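Local coordinates for protein DNA polymerase sliding clamp 3 (Sulfolobus tokodaii, PDB 3AIZ) that forms part of a ring-shaped sliding clamp that encircles DNA and tethers the replicative polymerase and other DNA-processing proteins to it, at residues C[1-11]-C[55-65]. Residues are numbered along the deposited sequence; the frame is centred on the assembly and turned at random.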
loop_
_atom_site.group_PDB
_atom_site.type_symbol
_atom_site.label_atom_id
_atom_site.label_comp_id
_atom_site.label_asym_id
_atom_site.label_seq_id
_atom_site.Cartn_x
_atom_site.Cartn_y
_atom_site.Cartn_z
ATOM N N MET C 1 36.896 -34.084 12.202
ATOM C CA MET C 1 37.487 -33.022 11.394
ATOM C C MET C 1 37.128 -31.636 11.921
ATOM O O MET C 1 36.261 -31.497 12.783
ATOM C CB MET C 1 37.070 -33.165 9.926
ATOM C CG MET C 1 35.650 -33.677 9.714
ATOM S SD MET C 1 34.375 -32.593 10.385
ATOM C CE MET C 1 34.743 -31.062 9.533
ATOM N N ARG C 2 37.803 -30.617 11.397
ATOM C CA ARG C 2 37.566 -29.239 11.815
ATOM C C ARG C 2 37.667 -28.281 10.631
ATOM O O ARG C 2 38.713 -28.177 9.991
ATOM C CB ARG C 2 38.553 -28.834 12.912
ATOM C CG ARG C 2 38.306 -27.450 13.492
ATOM C CD ARG C 2 39.279 -27.144 14.619
ATOM N NE ARG C 2 39.043 -25.830 15.210
ATOM C CZ ARG C 2 39.583 -24.701 14.760
ATOM N NH1 ARG C 2 39.314 -23.549 15.361
ATOM N NH2 ARG C 2 40.392 -24.723 13.708
ATOM N N VAL C 3 36.572 -27.580 10.351
ATOM C CA VAL C 3 36.495 -26.692 9.197
ATOM C C VAL C 3 35.987 -25.306 9.592
ATOM O O VAL C 3 35.152 -25.174 10.487
ATOM C CB VAL C 3 35.582 -27.289 8.105
ATOM C CG1 VAL C 3 35.363 -26.293 6.985
ATOM C CG2 VAL C 3 36.175 -28.581 7.564
ATOM N N LYS C 4 36.493 -24.274 8.921
ATOM C CA LYS C 4 36.102 -22.900 9.221
ATOM C C LYS C 4 35.676 -22.128 7.974
ATOM O O LYS C 4 36.408 -22.070 6.986
ATOM C CB LYS C 4 37.241 -22.159 9.925
ATOM C CG LYS C 4 36.954 -20.688 10.187
ATOM C CD LYS C 4 38.162 -19.985 10.786
ATOM C CE LYS C 4 37.871 -18.515 11.049
ATOM N NZ LYS C 4 39.044 -17.815 11.645
ATOM N N VAL C 5 34.490 -21.531 8.034
ATOM C CA VAL C 5 33.973 -20.719 6.940
ATOM C C VAL C 5 33.927 -19.254 7.349
ATOM O O VAL C 5 33.517 -18.930 8.463
ATOM C CB VAL C 5 32.552 -21.156 6.541
ATOM C CG1 VAL C 5 31.987 -20.224 5.479
ATOM C CG2 VAL C 5 32.554 -22.593 6.053
ATOM N N ILE C 6 34.342 -18.368 6.450
ATOM C CA ILE C 6 34.305 -16.937 6.734
ATOM C C ILE C 6 32.954 -16.322 6.369
ATOM O O ILE C 6 32.228 -15.846 7.240
ATOM C CB ILE C 6 35.439 -16.179 6.023
ATOM C CG1 ILE C 6 36.795 -16.605 6.592
ATOM C CG2 ILE C 6 35.252 -14.677 6.177
ATOM C CD1 ILE C 6 37.974 -15.884 5.974
ATOM N N ASP C 7 32.622 -16.332 5.081
ATOM C CA ASP C 7 31.332 -15.820 4.630
ATOM C C ASP C 7 30.238 -16.845 4.901
ATOM O O ASP C 7 29.706 -17.459 3.975
ATOM C CB ASP C 7 31.376 -15.471 3.141
ATOM C CG ASP C 7 30.114 -14.769 2.666
ATOM O OD1 ASP C 7 29.181 -14.596 3.480
ATOM O OD2 ASP C 7 30.055 -14.389 1.478
ATOM N N ALA C 8 29.905 -17.023 6.174
ATOM C CA ALA C 8 28.935 -18.031 6.584
ATOM C C ALA C 8 27.510 -17.652 6.196
ATOM O O ALA C 8 26.617 -18.498 6.194
ATOM C CB ALA C 8 29.030 -18.280 8.083
ATOM N N ASP C 9 27.301 -16.381 5.869
ATOM C CA ASP C 9 25.978 -15.909 5.475
ATOM C C ASP C 9 25.549 -16.553 4.161
ATOM O O ASP C 9 24.453 -17.105 4.054
ATOM C CB ASP C 9 25.962 -14.385 5.341
ATOM C CG ASP C 9 24.570 -13.837 5.084
ATOM O OD1 ASP C 9 23.604 -14.365 5.674
ATOM O OD2 ASP C 9 24.442 -12.877 4.297
ATOM N N ALA C 10 26.419 -16.477 3.161
ATOM C CA ALA C 10 26.152 -17.095 1.871
ATOM C C ALA C 10 26.170 -18.611 2.014
ATOM O O ALA C 10 25.295 -19.306 1.498
ATOM C CB ALA C 10 27.179 -16.643 0.845
ATOM N N PHE C 11 27.170 -19.108 2.731
ATOM C CA PHE C 11 27.334 -20.539 2.957
ATOM C C PHE C 11 26.048 -21.197 3.455
ATOM O O PHE C 11 25.732 -22.323 3.075
ATOM C CB PHE C 11 28.470 -20.783 3.954
ATOM C CG PHE C 11 28.755 -22.234 4.211
ATOM C CD1 PHE C 11 29.635 -22.935 3.403
ATOM C CD2 PHE C 11 28.153 -22.896 5.268
ATOM C CE1 PHE C 11 29.903 -24.269 3.641
ATOM C CE2 PHE C 11 28.418 -24.230 5.510
ATOM C CZ PHE C 11 29.294 -24.916 4.696
ATOM N N TYR C 55 37.757 -23.472 -0.568
ATOM C CA TYR C 55 36.593 -22.638 -0.282
ATOM C C TYR C 55 36.634 -22.149 1.159
ATOM O O TYR C 55 36.193 -21.041 1.465
ATOM C CB TYR C 55 35.304 -23.423 -0.535
ATOM C CG TYR C 55 34.036 -22.672 -0.195
ATOM C CD1 TYR C 55 33.361 -21.936 -1.161
ATOM C CD2 TYR C 55 33.506 -22.705 1.089
ATOM C CE1 TYR C 55 32.202 -21.251 -0.857
ATOM C CE2 TYR C 55 32.347 -22.024 1.402
ATOM C CZ TYR C 55 31.698 -21.298 0.425
ATOM O OH TYR C 55 30.543 -20.617 0.731
ATOM N N PHE C 56 37.168 -22.987 2.041
ATOM C CA PHE C 56 37.250 -22.665 3.457
ATOM C C PHE C 56 38.556 -21.952 3.778
ATOM O O PHE C 56 39.554 -22.118 3.076
ATOM C CB PHE C 56 37.152 -23.941 4.296
ATOM C CG PHE C 56 35.982 -24.812 3.941
ATOM C CD1 PHE C 56 34.714 -24.516 4.412
ATOM C CD2 PHE C 56 36.151 -25.930 3.145
ATOM C CE1 PHE C 56 33.637 -25.320 4.093
ATOM C CE2 PHE C 56 35.078 -26.737 2.821
ATOM C CZ PHE C 56 33.819 -26.430 3.296
ATOM N N GLU C 57 38.544 -21.156 4.842
ATOM C CA GLU C 57 39.762 -20.521 5.326
ATOM C C GLU C 57 40.636 -21.566 6.011
ATOM O O GLU C 57 41.862 -21.538 5.900
ATOM C CB GLU C 57 39.435 -19.390 6.301
ATOM C CG GLU C 57 40.659 -18.676 6.846
ATOM C CD GLU C 57 40.318 -17.689 7.945
ATOM O OE1 GLU C 57 39.126 -17.587 8.305
ATOM O OE2 GLU C 57 41.242 -17.017 8.452
ATOM N N GLU C 58 39.991 -22.489 6.719
ATOM C CA GLU C 58 40.688 -23.588 7.373
ATOM C C GLU C 58 39.985 -24.903 7.068
ATOM O O GLU C 58 38.769 -25.016 7.218
ATOM C CB GLU C 58 40.750 -23.369 8.886
ATOM C CG GLU C 58 41.541 -22.142 9.311
ATOM C CD GLU C 58 41.567 -21.954 10.818
ATOM O OE1 GLU C 58 41.013 -22.813 11.537
ATOM O OE2 GLU C 58 42.142 -20.946 11.283
ATOM N N TYR C 59 40.755 -25.897 6.635
ATOM C CA TYR C 59 40.205 -27.205 6.309
ATOM C C TYR C 59 41.122 -28.309 6.821
ATOM O O TYR C 59 42.202 -28.532 6.276
ATOM C CB TYR C 59 40.008 -27.340 4.797
ATOM C CG TYR C 59 39.143 -28.514 4.394
ATOM C CD1 TYR C 59 37.763 -28.384 4.305
ATOM C CD2 TYR C 59 39.706 -29.750 4.103
ATOM C CE1 TYR C 59 36.968 -29.452 3.938
ATOM C CE2 TYR C 59 38.917 -30.823 3.735
ATOM C CZ TYR C 59 37.549 -30.668 3.654
ATOM O OH TYR C 59 36.759 -31.733 3.289
ATOM N N ASN C 60 40.685 -28.996 7.870
ATOM C CA ASN C 60 41.495 -30.038 8.488
ATOM C C ASN C 60 40.771 -31.378 8.557
ATOM O O ASN C 60 40.128 -31.696 9.558
ATOM C CB ASN C 60 41.937 -29.606 9.889
ATOM C CG ASN C 60 42.840 -30.626 10.558
ATOM O OD1 ASN C 60 43.315 -31.567 9.920
ATOM N ND2 ASN C 60 43.086 -30.439 11.850
ATOM N N VAL C 61 40.880 -32.161 7.488
ATOM C CA VAL C 61 40.273 -33.486 7.445
ATOM C C VAL C 61 41.327 -34.548 7.153
ATOM O O VAL C 61 41.794 -34.674 6.021
ATOM C CB VAL C 61 39.171 -33.570 6.377
ATOM C CG1 VAL C 61 38.551 -34.960 6.365
ATOM C CG2 VAL C 61 38.110 -32.511 6.624
ATOM N N GLU C 62 41.700 -35.309 8.179
ATOM C CA GLU C 62 42.717 -36.345 8.027
ATOM C C GLU C 62 42.227 -37.498 7.154
ATOM O O GLU C 62 42.840 -37.819 6.137
ATOM C CB GLU C 62 43.184 -36.853 9.395
ATOM C CG GLU C 62 42.061 -37.242 10.344
ATOM C CD GLU C 62 42.574 -37.682 11.704
ATOM O OE1 GLU C 62 43.808 -37.687 11.903
ATOM O OE2 GLU C 62 41.745 -38.025 12.574
ATOM N N LYS C 63 41.121 -38.116 7.555
ATOM C CA LYS C 63 40.518 -39.185 6.769
ATOM C C LYS C 63 39.048 -38.877 6.507
ATOM O O LYS C 63 38.432 -38.101 7.235
ATOM C CB LYS C 63 40.663 -40.531 7.482
ATOM C CG LYS C 63 40.260 -41.727 6.630
ATOM C CD LYS C 63 40.511 -43.041 7.352
ATOM C CE LYS C 63 40.162 -44.229 6.468
ATOM N NZ LYS C 63 40.409 -45.528 7.153
ATOM N N GLU C 64 38.491 -39.484 5.462
ATOM C CA GLU C 64 37.096 -39.253 5.103
ATOM C C GLU C 64 36.174 -39.478 6.295
ATOM O O GLU C 64 36.334 -40.441 7.044
ATOM C CB GLU C 64 36.677 -40.150 3.935
ATOM C CG GLU C 64 35.238 -39.940 3.483
ATOM C CD GLU C 64 34.924 -40.639 2.173
ATOM O OE1 GLU C 64 35.783 -41.401 1.680
ATOM O OE2 GLU C 64 33.816 -40.425 1.635
ATOM N N GLU C 65 35.211 -38.580 6.469
ATOM C CA GLU C 65 34.268 -38.685 7.574
ATOM C C GLU C 65 32.866 -38.257 7.156
ATOM O O GLU C 65 32.622 -37.085 6.869
ATOM C CB GLU C 65 34.747 -37.853 8.764
ATOM C CG GLU C 65 33.891 -38.009 10.008
ATOM C CD GLU C 65 34.467 -37.274 11.200
ATOM O OE1 GLU C 65 35.550 -36.667 11.057
ATOM O OE2 GLU C 65 33.837 -37.303 12.278
#
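Val3 puts its CG1 over one face of the Phe56 ring, while Tyr55 CD2 lies above the opposite face, near the rim. Val5 CG2 comes up to the edge of the same ring, in its plane, so the ring has neighbours over both faces and at one edge. The two methyls of Val3 divide the work: with CG1 anti to the backbone N (chi1 173°), CG2 is turned toward Tyr59, whose CD1 it meets at 3.6 Å as the two side chains run side by side. A beta-branched residue suits this place because it favours the extended backbone and offers two apolar branches to two rings. Phe11, from the first turn of helix 8-18, joins the cluster by presenting its ring edge to Tyr55, with Phe11 CD1 3.5 Å from Tyr55 CE2; Ile51 of strand 45-52 packs on Phe11 and Phe56. The backbones that carry these side chains pair as antiparallel strands 2-5 and 58-60, the latter an outer strand of a five-stranded sheet in the N-terminal domain of the PCNA fold; strand 86-91 continues the sheet beyond 2-5. Lys4 N donates to Glu58 O at 2.9 Å, and Arg2 and Asn60 exchange a reciprocal pair of backbone bonds. Alternation sends Arg2, Lys4 and Glu58 to the other face of the sheet, where long charged chains can reach solvent. There Arg2 NH2 forms a salt bridge, with a hydrogen bond, to Glu58 OE1 at 3.0 Å, nearly along the C-O axis, with the guanidinium and carboxylate planes 40° apart. Lys4, fully extended, lies alongside Glu57 and forms a salt bridge from NZ to Glu57 OE1 at 3.3 Å. At the chain start, Met1 N bridges to the syn side of Glu65 OE1 at 3.1 Å, and the other carboxylate oxygen of Glu65 is hydrogen-bonded to Thr91.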